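Local coordinates for DNA ligase (Aquifex aeolicus, PDB 3QWU), which probably seals breaks in nucleic acid strands in an ATP-dependent reaction, and binds adenosine and calcium, at residues D93-L98 with R119-N124; F159-K162 with F167-Q170; T109-D114 with G341-L346; C308-K313 with I317-L322. All coordinates share one frame; numbering follows the deposited sequence.

Contact 1: residues D93-L98 with R119-N124; sequences DNYYAL and RILDEN
Tyr95 and Asp122 meet through a single short hydrogen bond, with OH of Tyr95 donating to OD1 of Asp122 over 2.6 Å. OD1 lies at the edge of the phenol ring, in its plane, and receives the proton on its syn lone pair, the side of the second oxygen; OD2 of Asp122 is accordingly also near OH of Tyr95, at 3.1 Å. The two side chains cross at about a right angle, and the ring and carboxylate planes are 45° apart. Tyr95 CG stands beside the backbone N (chi1 -48°), which carries the phenol across the gap to the helix. Apolar contact is thinner: CD1 of Tyr95 approaches CD1 of Leu121 to 4.2 Å, obliquely to the ring. Leu121 itself is buried, packing on Leu127 and Ile129 of strand 127-134.

Strand 94-98 is an outer strand of the antiparallel sheet that also contains 84-91, 127-134 and 153-161, within the RNA-ligase-like nucleotidyltransferase region, and short helix 119-123 lies against this sheet. The backbones stay well apart, 8.7 Å between CA of Tyr95 and CA of Leu121, and only 143 Å² is buried in all.

Toward solvent the contact is looser. Tyr95 and Asp122 are both partly exposed, and OD1 of exposed Asp93 stands 5.0 Å from OD1 of Asp122 without touching it. OD1 of Asp122 is gripped both by OH of Tyr95 and, in a salt bridge, by NZ of Lys90, a positive charge that probably offsets the proximity of the two aspartates.

Contact 2: residues F159-K162 with F167-Q170; sequences FMKK and FLSQ
The Phe167 ring has the carbonyl oxygen of Phe159 at its edge, in the ring plane, while Met160 comes to it obliquely. CG of Met160, set beside its own backbone N (chi1 -72°), lies 3.5 Å from CE1 of Phe167, and the two side chains run side by side in the same direction. A Met-aromatic contact follows, SD of Met160 standing 4.8 Å from the centroid of the Phe167 ring and 59° off its normal. Beyond the two segments, Arg227 makes a cation-pi contact with Phe167, and Tyr54 of the adenosine pocket meets its ring. The Phe159 ring leads away to Leu176 and Ile177 of helix 170-180, leaving its CB to touch CD2 of Leu168 at 3.6 Å.

The backbones pair locally, where the chain folds back after edge strand 153-161. N of Leu168 donates to O of Phe159 over 3.1 Å, at an N-H...O angle of 161°. A water extends the pairing, accepting from N of Phe159 at 2.9 Å and lying 3.0 Å from O of Leu168.

CD1 of Leu168 meanwhile rests on CG of Lys161 at 3.9 Å. Cutting Leu168 back to an alanine removes both methyl branches, which would probably open a gap beside CB of Phe159 and leave the Lys161 methylenes without their apolar mate. Direct and water-mediated backbone bonds, lined by apolar and sulfur contacts, are consistent with a return of the chain held in both main chain and side chains.

Contact 3: residues T109-D114 with G341-L346; sequences TDRLPD and GDYWRL
Arg111 and Tyr343 mark the closest backbone approach, yet their CA atoms remain 10.2 Å apart, so side chains alone bridge helix 106-115 and the start of strand 343-352. The helix is kinked here: Pro113 has no N-H to give, and N of Asp114 lacks the regular bond four residues back, making only a weak one to O of Arg111.

OD2 of Asp114 accepts two hydrogen bonds. NE of Arg111, in a salt bridge, comes to the anti lone pair at 3.1 Å (N-H...O angle 151°); OH of Tyr343 donates to OD2 of Asp114, also over 3.1 Å, but from above the carboxylate plane, 47° out of it. The contact thus joins the nucleotidyltransferase region to the C-terminal region of the ligase, far apart in sequence.

Arg111 folds back through bends at chi2 and chi3, which presents one guanidinium face to CE1 of Tyr343, 3.9 Å above the plane and offset toward the rim. NH1 of Arg111 pairs with Asp151, while Lys309 makes a cation-pi contact with Tyr343. An asparagine in place of Asp114 takes away the negative charge, which would probably weaken the hold on NE of Arg111 and on the tyrosine hydroxyl.

Contact 4: residues C308-K313 with I317-L322; sequences CKFRKK and IALLEL
O of Lys313 accepts from N of Ile317 over 3.1 Å. The bond is close to straight, with an N-H...O angle of 171°. It links residues four apart, the spacing of an alpha-helical turn, and the series runs on as N of Glu321 bonds to O of Ile317. Lys313 and Ile317 are therefore joined through their main chains; among the side-chain atoms of Ile317, CB and CG1 each lie 4.0 Å from O of Lys313.

The side-chain part is apolar and centred on Leu319. Its CG is anti to the backbone N (chi1 173°), and CD2 of Leu319 thereby reaches the edge of the Phe310 ring, in the ring plane, 3.9 Å from CZ. CB of Leu319 adds a second touch, 4.0 Å from CZ of Phe310. The two side chains cross at about a right angle, with the phenyl rim, not its face, against the leucine. Cys308, two residues back on the same strand, sends SG to CD2 of Leu319 at a looser 4.3 Å.

In the C-terminal region a short connection, Arg311-Lys312, leads from strand 303-310 to helix 313-325. Leu319 also packs on Leu346 of strand 343-352, Ile317 touches Leu337 of strand 330-340, and Phe310 meets Asp110 of helix 106-115, placing helix 313-325 against its own three-stranded sheet and the strand's end beside the nucleotidyltransferase region.

In the fold
Contacts 3 and 4, their centres about 9 Å apart, share one sheet: N of Leu346 lies 2.7 Å from O of Cys308, a probable hydrogen bond between neighbouring strands. Contact 3 ties this C-terminal sheet to helix 106-115, which in turn meets contact 1, about 18 Å away between centres, where N of Ala97 lies 3.2 Å from OG1 of Thr109. Contacts 1 and 2 reach opposite outer strands of another sheet and touch through CD1 of Ile120 and CE1 of Phe159 (3.7 Å). Contact 2 is the one beside the nucleotide pocket, the Phe167 side chain being about 7 Å from bound adenosine; contacts 2 and 4 are the farthest apart, about 30 Å between centres.

Contact 1: residues D93-L98 with R119-N124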
# COMPACT_ATOMS: atom_id res chain seq x y z
N ASP A 93 33.36 -26.42 -19.71
CA ASP A 93 33.51 -27.37 -18.58
C ASP A 93 33.20 -26.69 -17.23
O ASP A 93 33.75 -27.05 -16.20
CB ASP A 93 34.91 -28.04 -18.56
CG ASP A 93 34.97 -29.30 -17.58
OD1 ASP A 93 34.05 -30.17 -17.62
OD2 ASP A 93 35.97 -29.43 -16.79
N ASN A 94 32.30 -25.71 -17.27
CA ASN A 94 31.92 -24.94 -16.09
C ASN A 94 30.46 -25.02 -15.90
O ASN A 94 29.72 -25.36 -16.79
CB ASN A 94 32.29 -23.46 -16.23
CG ASN A 94 33.76 -23.27 -16.43
OD1 ASN A 94 34.57 -23.73 -15.61
ND2 ASN A 94 34.14 -22.62 -17.53
N TYR A 95 30.05 -24.68 -14.69
CA TYR A 95 28.68 -24.70 -14.28
C TYR A 95 28.35 -23.34 -13.71
O TYR A 95 29.18 -22.74 -13.01
CB TYR A 95 28.49 -25.77 -13.22
CG TYR A 95 29.11 -27.10 -13.58
CD1 TYR A 95 28.47 -27.99 -14.44
CD2 TYR A 95 30.34 -27.48 -13.03
CE1 TYR A 95 29.04 -29.24 -14.75
CE2 TYR A 95 30.93 -28.72 -13.32
CZ TYR A 95 30.28 -29.60 -14.19
OH TYR A 95 30.88 -30.83 -14.48
N TYR A 96 27.13 -22.86 -13.96
CA TYR A 96 26.74 -21.53 -13.54
C TYR A 96 25.31 -21.53 -13.06
O TYR A 96 24.49 -22.42 -13.42
CB TYR A 96 26.88 -20.51 -14.67
CG TYR A 96 28.25 -20.48 -15.30
CD1 TYR A 96 29.26 -19.62 -14.83
CD2 TYR A 96 28.55 -21.31 -16.38
CE1 TYR A 96 30.52 -19.59 -15.42
CE2 TYR A 96 29.81 -21.28 -16.97
CZ TYR A 96 30.79 -20.43 -16.49
OH TYR A 96 32.01 -20.43 -17.11
N ALA A 97 25.01 -20.53 -12.25
CA ALA A 97 23.68 -20.42 -11.61
C ALA A 97 23.16 -19.03 -11.88
O ALA A 97 23.87 -18.05 -11.64
CB ALA A 97 23.78 -20.71 -10.08
N LEU A 98 21.94 -18.95 -12.41
CA LEU A 98 21.29 -17.68 -12.70
C LEU A 98 20.23 -17.36 -11.66
O LEU A 98 19.43 -18.24 -11.33
CB LEU A 98 20.60 -17.70 -14.06
CG LEU A 98 21.41 -17.87 -15.33
CD1 LEU A 98 20.48 -17.75 -16.53
CD2 LEU A 98 22.57 -16.85 -15.46
N ARG A 119 27.01 -34.14 -12.26
CA ARG A 119 27.09 -35.29 -13.19
C ARG A 119 25.94 -35.30 -14.19
O ARG A 119 26.15 -35.48 -15.38
CB ARG A 119 27.04 -36.61 -12.39
CG ARG A 119 27.44 -37.88 -13.11
CD ARG A 119 27.57 -39.06 -12.11
NE ARG A 119 26.60 -40.14 -12.36
CZ ARG A 119 25.61 -40.54 -11.54
NH1 ARG A 119 25.40 -39.95 -10.36
NH2 ARG A 119 24.79 -41.54 -11.90
N ILE A 120 24.72 -35.11 -13.69
CA ILE A 120 23.52 -34.99 -14.58
C ILE A 120 23.71 -34.03 -15.77
O ILE A 120 23.32 -34.33 -16.89
CB ILE A 120 22.26 -34.62 -13.78
CG1 ILE A 120 21.04 -34.51 -14.70
CG2 ILE A 120 22.43 -33.30 -13.07
CD1 ILE A 120 19.73 -34.24 -13.94
N LEU A 121 24.33 -32.89 -15.55
CA LEU A 121 24.62 -31.97 -16.65
C LEU A 121 25.74 -32.55 -17.53
O LEU A 121 25.64 -32.55 -18.77
CB LEU A 121 24.97 -30.54 -16.14
CG LEU A 121 23.86 -29.80 -15.33
CD1 LEU A 121 24.28 -28.40 -14.88
CD2 LEU A 121 22.52 -29.72 -16.10
N ASP A 122 26.79 -33.08 -16.92
CA ASP A 122 27.84 -33.70 -17.71
C ASP A 122 27.25 -34.71 -18.69
O ASP A 122 27.69 -34.77 -19.85
CB ASP A 122 28.88 -34.38 -16.83
CG ASP A 122 29.63 -33.40 -15.95
OD1 ASP A 122 29.69 -32.20 -16.30
OD2 ASP A 122 30.15 -33.81 -14.90
N GLU A 123 26.26 -35.48 -18.24
CA GLU A 123 25.66 -36.54 -19.06
C GLU A 123 24.50 -36.04 -19.91
O GLU A 123 24.12 -36.69 -20.84
CB GLU A 123 25.20 -37.72 -18.19
CG GLU A 123 26.38 -38.33 -17.41
CD GLU A 123 26.07 -39.60 -16.64
OE1 GLU A 123 24.91 -40.02 -16.56
OE2 GLU A 123 27.01 -40.20 -16.11
N ASN A 124 23.94 -34.89 -19.56
CA ASN A 124 22.82 -34.32 -20.26
C ASN A 124 23.05 -32.81 -20.32
O ASN A 124 22.34 -32.06 -19.67
CB ASN A 124 21.53 -34.63 -19.50
CG ASN A 124 21.42 -36.13 -19.09
OD1 ASN A 124 20.78 -36.91 -19.81
ND2 ASN A 124 22.03 -36.53 -17.94

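Contact 2: residues F159-K162 with F167-Q170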
# COMPACT_ATOMS: atom_id res chain seq x y z
N PHE A 159 12.93 -29.03 -14.52
CA PHE A 159 13.98 -28.96 -15.53
C PHE A 159 13.42 -28.24 -16.74
O PHE A 159 12.26 -28.43 -17.11
CB PHE A 159 14.45 -30.33 -16.00
CG PHE A 159 15.13 -31.15 -14.94
CD1 PHE A 159 16.45 -30.96 -14.66
CD2 PHE A 159 14.44 -32.15 -14.26
CE1 PHE A 159 17.06 -31.73 -13.70
CE2 PHE A 159 15.08 -32.94 -13.29
CZ PHE A 159 16.36 -32.70 -12.99
N MET A 160 14.24 -27.38 -17.30
CA MET A 160 13.98 -26.77 -18.55
C MET A 160 15.06 -27.29 -19.45
O MET A 160 15.87 -28.09 -19.00
CB MET A 160 14.01 -25.26 -18.40
CG MET A 160 12.79 -24.76 -17.63
SD MET A 160 12.73 -22.98 -17.35
CE MET A 160 12.39 -22.31 -19.00
N LYS A 161 15.08 -26.83 -20.69
CA LYS A 161 16.08 -27.21 -21.65
C LYS A 161 16.63 -25.96 -22.34
O LYS A 161 15.90 -25.06 -22.64
CB LYS A 161 15.42 -28.13 -22.73
CG LYS A 161 15.53 -29.64 -22.44
CD LYS A 161 14.80 -30.57 -23.46
CE LYS A 161 15.55 -31.93 -23.61
NZ LYS A 161 14.67 -33.13 -23.94
N LYS A 162 17.91 -25.94 -22.65
CA LYS A 162 18.48 -24.85 -23.42
C LYS A 162 17.67 -24.57 -24.70
O LYS A 162 17.28 -25.51 -25.42
CB LYS A 162 19.94 -25.15 -23.83
CG LYS A 162 21.00 -24.82 -22.75
CD LYS A 162 22.33 -25.53 -23.04
CE LYS A 162 23.31 -25.43 -21.86
NZ LYS A 162 24.43 -26.39 -22.01
N PHE A 167 8.85 -27.30 -19.94
CA PHE A 167 9.30 -28.01 -18.81
C PHE A 167 9.29 -29.51 -19.10
O PHE A 167 8.41 -30.02 -19.76
CB PHE A 167 8.33 -27.73 -17.66
CG PHE A 167 8.42 -26.33 -17.07
CD1 PHE A 167 9.61 -25.85 -16.56
CD2 PHE A 167 7.29 -25.55 -16.93
CE1 PHE A 167 9.69 -24.61 -15.96
CE2 PHE A 167 7.36 -24.28 -16.34
CZ PHE A 167 8.59 -23.81 -15.86
N LEU A 168 10.26 -30.25 -18.59
CA LEU A 168 10.16 -31.68 -18.65
C LEU A 168 8.92 -32.09 -17.85
O LEU A 168 8.52 -31.43 -16.91
CB LEU A 168 11.44 -32.36 -18.16
CG LEU A 168 12.66 -32.39 -19.10
CD1 LEU A 168 13.09 -31.02 -19.73
CD2 LEU A 168 13.86 -33.02 -18.35
N SER A 169 8.26 -33.15 -18.27
CA SER A 169 7.08 -33.62 -17.63
C SER A 169 7.41 -34.07 -16.20
O SER A 169 8.58 -34.25 -15.87
CB SER A 169 6.52 -34.80 -18.42
OG SER A 169 7.56 -35.77 -18.51
N GLN A 170 6.38 -34.28 -15.39
CA GLN A 170 6.58 -34.80 -14.06
C GLN A 170 7.32 -36.12 -14.04
O GLN A 170 8.26 -36.29 -13.27
CB GLN A 170 5.25 -34.91 -13.28
CG GLN A 170 5.51 -35.07 -11.75
CD GLN A 170 5.81 -33.74 -11.05
OE1 GLN A 170 5.59 -32.68 -11.60
NE2 GLN A 170 6.23 -33.82 -9.80
O HOH W 1 10.20 -29.91 -14.96

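Contact 3: residues T109-D114 with G341-L346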
# COMPACT_ATOMS: atom_id res chain seq x y z
N THR A 109 26.62 -19.70 -7.72
CA THR A 109 27.65 -20.32 -8.59
C THR A 109 28.89 -20.82 -7.82
O THR A 109 29.40 -21.89 -8.11
CB THR A 109 28.16 -19.36 -9.69
OG1 THR A 109 27.07 -18.92 -10.45
CG2 THR A 109 29.20 -20.06 -10.60
N ASP A 110 29.38 -20.03 -6.86
CA ASP A 110 30.50 -20.45 -5.99
C ASP A 110 30.16 -21.73 -5.21
O ASP A 110 30.97 -22.63 -5.04
CB ASP A 110 30.79 -19.31 -5.00
CG ASP A 110 31.85 -19.66 -3.97
OD1 ASP A 110 31.56 -20.51 -3.11
OD2 ASP A 110 32.96 -19.09 -4.02
N ARG A 111 28.95 -21.81 -4.73
CA ARG A 111 28.61 -22.91 -3.85
C ARG A 111 27.98 -24.15 -4.52
O ARG A 111 27.69 -25.11 -3.82
CB ARG A 111 27.71 -22.40 -2.75
CG ARG A 111 28.33 -21.32 -1.88
CD ARG A 111 29.50 -21.83 -1.09
NE ARG A 111 29.13 -23.01 -0.32
CZ ARG A 111 28.46 -22.98 0.83
NH1 ARG A 111 28.15 -24.10 1.42
NH2 ARG A 111 28.11 -21.83 1.37
N LEU A 112 27.81 -24.16 -5.85
CA LEU A 112 27.26 -25.32 -6.58
C LEU A 112 27.82 -26.68 -6.14
O LEU A 112 27.07 -27.62 -5.89
CB LEU A 112 27.46 -25.13 -8.09
CG LEU A 112 26.53 -24.11 -8.76
CD1 LEU A 112 26.70 -24.09 -10.32
CD2 LEU A 112 25.07 -24.37 -8.38
N PRO A 113 29.15 -26.78 -5.99
CA PRO A 113 29.71 -28.09 -5.59
C PRO A 113 29.34 -28.58 -4.19
O PRO A 113 29.24 -29.77 -3.94
CB PRO A 113 31.23 -27.88 -5.72
CG PRO A 113 31.37 -26.67 -6.72
CD PRO A 113 30.20 -25.80 -6.35
N ASP A 114 29.07 -27.67 -3.29
CA ASP A 114 28.48 -28.04 -2.03
C ASP A 114 26.98 -28.27 -2.08
O ASP A 114 26.44 -28.98 -1.22
CB ASP A 114 28.77 -26.96 -1.02
CG ASP A 114 30.23 -26.81 -0.78
OD1 ASP A 114 30.90 -27.86 -0.73
OD2 ASP A 114 30.72 -25.67 -0.66
N GLY A 341 37.30 -21.71 8.55
CA GLY A 341 37.50 -23.07 8.05
C GLY A 341 38.13 -22.95 6.69
O GLY A 341 39.11 -22.20 6.53
N ASP A 342 37.56 -23.67 5.72
CA ASP A 342 37.92 -23.56 4.28
C ASP A 342 37.07 -22.55 3.47
O ASP A 342 37.18 -22.50 2.23
CB ASP A 342 37.77 -24.92 3.58
CG ASP A 342 38.94 -25.84 3.83
OD1 ASP A 342 40.07 -25.31 4.02
OD2 ASP A 342 38.73 -27.08 3.81
N TYR A 343 36.24 -21.76 4.15
CA TYR A 343 35.37 -20.79 3.48
C TYR A 343 35.66 -19.39 3.96
O TYR A 343 36.11 -19.18 5.08
CB TYR A 343 33.90 -21.11 3.76
CG TYR A 343 33.49 -22.47 3.26
CD1 TYR A 343 32.95 -22.63 1.99
CD2 TYR A 343 33.66 -23.60 4.05
CE1 TYR A 343 32.58 -23.90 1.51
CE2 TYR A 343 33.28 -24.89 3.58
CZ TYR A 343 32.74 -25.03 2.30
OH TYR A 343 32.39 -26.29 1.83
N TRP A 344 35.42 -18.44 3.07
CA TRP A 344 35.35 -17.03 3.44
C TRP A 344 33.94 -16.71 3.98
O TRP A 344 32.96 -16.89 3.27
CB TRP A 344 35.68 -16.20 2.22
CG TRP A 344 37.10 -16.34 1.89
CD1 TRP A 344 37.68 -17.30 1.10
CD2 TRP A 344 38.16 -15.53 2.39
NE1 TRP A 344 39.05 -17.11 1.05
CE2 TRP A 344 39.37 -16.03 1.84
CE3 TRP A 344 38.22 -14.41 3.24
CZ2 TRP A 344 40.61 -15.46 2.11
CZ3 TRP A 344 39.46 -13.84 3.51
CH2 TRP A 344 40.64 -14.37 2.94
N ARG A 345 33.84 -16.29 5.24
CA ARG A 345 32.55 -15.87 5.80
C ARG A 345 32.23 -14.40 5.46
O ARG A 345 33.06 -13.52 5.67
CB ARG A 345 32.53 -16.07 7.31
CG ARG A 345 31.42 -15.36 8.01
CD ARG A 345 30.10 -15.91 7.63
NE ARG A 345 29.96 -17.27 8.11
CZ ARG A 345 28.88 -18.01 7.97
NH1 ARG A 345 27.82 -17.56 7.31
NH2 ARG A 345 28.87 -19.24 8.46
N LEU A 346 31.05 -14.16 4.89
CA LEU A 346 30.61 -12.78 4.62
C LEU A 346 29.41 -12.41 5.49
O LEU A 346 28.45 -13.18 5.61
CB LEU A 346 30.23 -12.58 3.17
CG LEU A 346 29.76 -11.17 2.80
CD1 LEU A 346 30.89 -10.13 2.93
CD2 LEU A 346 29.24 -11.22 1.39

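Contact 4: residues C308-K313 with I317-L322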
# COMPACT_ATOMS: atom_id res chain seq x y z
N CYS A 308 26.69 -15.21 5.00
CA CYS A 308 26.82 -16.33 4.06
C CYS A 308 28.28 -16.67 3.82
O CYS A 308 29.17 -15.92 4.21
CB CYS A 308 26.07 -16.02 2.77
SG CYS A 308 26.65 -14.51 1.95
N LYS A 309 28.52 -17.85 3.24
CA LYS A 309 29.87 -18.50 3.12
C LYS A 309 30.32 -18.70 1.68
O LYS A 309 29.54 -19.15 0.87
CB LYS A 309 29.76 -19.90 3.66
CG LYS A 309 30.37 -20.17 4.93
CD LYS A 309 29.82 -21.52 5.45
CE LYS A 309 30.66 -22.70 4.99
NZ LYS A 309 30.18 -24.03 5.48
N PHE A 310 31.59 -18.46 1.39
CA PHE A 310 32.08 -18.73 0.04
C PHE A 310 33.33 -19.57 0.06
O PHE A 310 34.10 -19.50 0.99
CB PHE A 310 32.45 -17.46 -0.71
CG PHE A 310 31.36 -16.50 -0.85
CD1 PHE A 310 30.90 -15.80 0.25
CD2 PHE A 310 30.85 -16.20 -2.10
CE1 PHE A 310 29.88 -14.86 0.12
CE2 PHE A 310 29.85 -15.24 -2.26
CZ PHE A 310 29.35 -14.58 -1.15
N ARG A 311 33.51 -20.35 -1.00
CA ARG A 311 34.77 -21.05 -1.28
C ARG A 311 35.83 -20.06 -1.79
O ARG A 311 37.02 -20.20 -1.45
CB ARG A 311 34.54 -22.16 -2.30
CG ARG A 311 33.39 -23.09 -1.87
CD ARG A 311 33.32 -24.35 -2.65
NE ARG A 311 34.28 -25.33 -2.16
CZ ARG A 311 34.48 -26.53 -2.69
NH1 ARG A 311 35.39 -27.33 -2.15
NH2 ARG A 311 33.78 -26.93 -3.75
N LYS A 312 35.40 -19.03 -2.52
CA LYS A 312 36.32 -18.04 -3.04
C LYS A 312 36.00 -16.64 -2.53
O LYS A 312 34.85 -16.19 -2.63
CB LYS A 312 36.21 -17.99 -4.56
CG LYS A 312 36.65 -19.22 -5.29
CD LYS A 312 37.15 -18.82 -6.71
CE LYS A 312 37.53 -20.04 -7.58
NZ LYS A 312 37.97 -19.58 -8.94
N LYS A 313 37.02 -15.94 -2.06
CA LYS A 313 36.93 -14.50 -1.75
C LYS A 313 36.49 -13.62 -2.90
O LYS A 313 35.63 -12.79 -2.74
CB LYS A 313 38.27 -13.97 -1.23
CG LYS A 313 38.13 -12.75 -0.35
CD LYS A 313 39.43 -11.96 -0.27
CE LYS A 313 39.26 -10.68 0.53
NZ LYS A 313 40.46 -9.78 0.39
N ILE A 317 33.24 -10.75 -2.84
CA ILE A 317 33.38 -9.36 -3.29
C ILE A 317 32.45 -9.14 -4.47
O ILE A 317 31.73 -8.15 -4.49
CB ILE A 317 34.84 -8.97 -3.67
CG1 ILE A 317 35.71 -8.83 -2.40
CG2 ILE A 317 34.90 -7.64 -4.50
CD1 ILE A 317 35.53 -7.52 -1.61
N ALA A 318 32.43 -10.07 -5.42
CA ALA A 318 31.53 -9.97 -6.58
C ALA A 318 30.06 -9.92 -6.14
O ALA A 318 29.24 -9.20 -6.75
CB ALA A 318 31.76 -11.12 -7.55
N LEU A 319 29.72 -10.66 -5.08
CA LEU A 319 28.35 -10.62 -4.58
C LEU A 319 27.98 -9.23 -4.02
O LEU A 319 26.93 -8.73 -4.37
CB LEU A 319 28.05 -11.70 -3.54
CG LEU A 319 26.64 -11.46 -2.96
CD1 LEU A 319 25.56 -12.02 -3.93
CD2 LEU A 319 26.49 -11.99 -1.59
N LEU A 320 28.82 -8.64 -3.16
CA LEU A 320 28.62 -7.25 -2.70
C LEU A 320 28.40 -6.30 -3.85
O LEU A 320 27.49 -5.47 -3.80
CB LEU A 320 29.82 -6.70 -1.90
CG LEU A 320 30.04 -7.35 -0.53
CD1 LEU A 320 31.33 -6.87 0.08
CD2 LEU A 320 28.89 -7.13 0.44
N GLU A 321 29.25 -6.41 -4.86
CA GLU A 321 29.16 -5.49 -6.01
C GLU A 321 27.85 -5.74 -6.79
O GLU A 321 27.18 -4.79 -7.22
CB GLU A 321 30.43 -5.56 -6.88
CG GLU A 321 31.70 -5.03 -6.12
CD GLU A 321 33.01 -5.02 -6.94
OE1 GLU A 321 33.13 -5.75 -7.95
OE2 GLU A 321 33.94 -4.27 -6.54
N LEU A 322 27.45 -7.00 -6.92
CA LEU A 322 26.13 -7.26 -7.52
C LEU A 322 24.99 -6.58 -6.73
O LEU A 322 24.15 -5.88 -7.30
CB LEU A 322 25.86 -8.76 -7.71
CG LEU A 322 24.50 -8.98 -8.38
CD1 LEU A 322 24.47 -8.21 -9.74
CD2 LEU A 322 24.10 -10.47 -8.52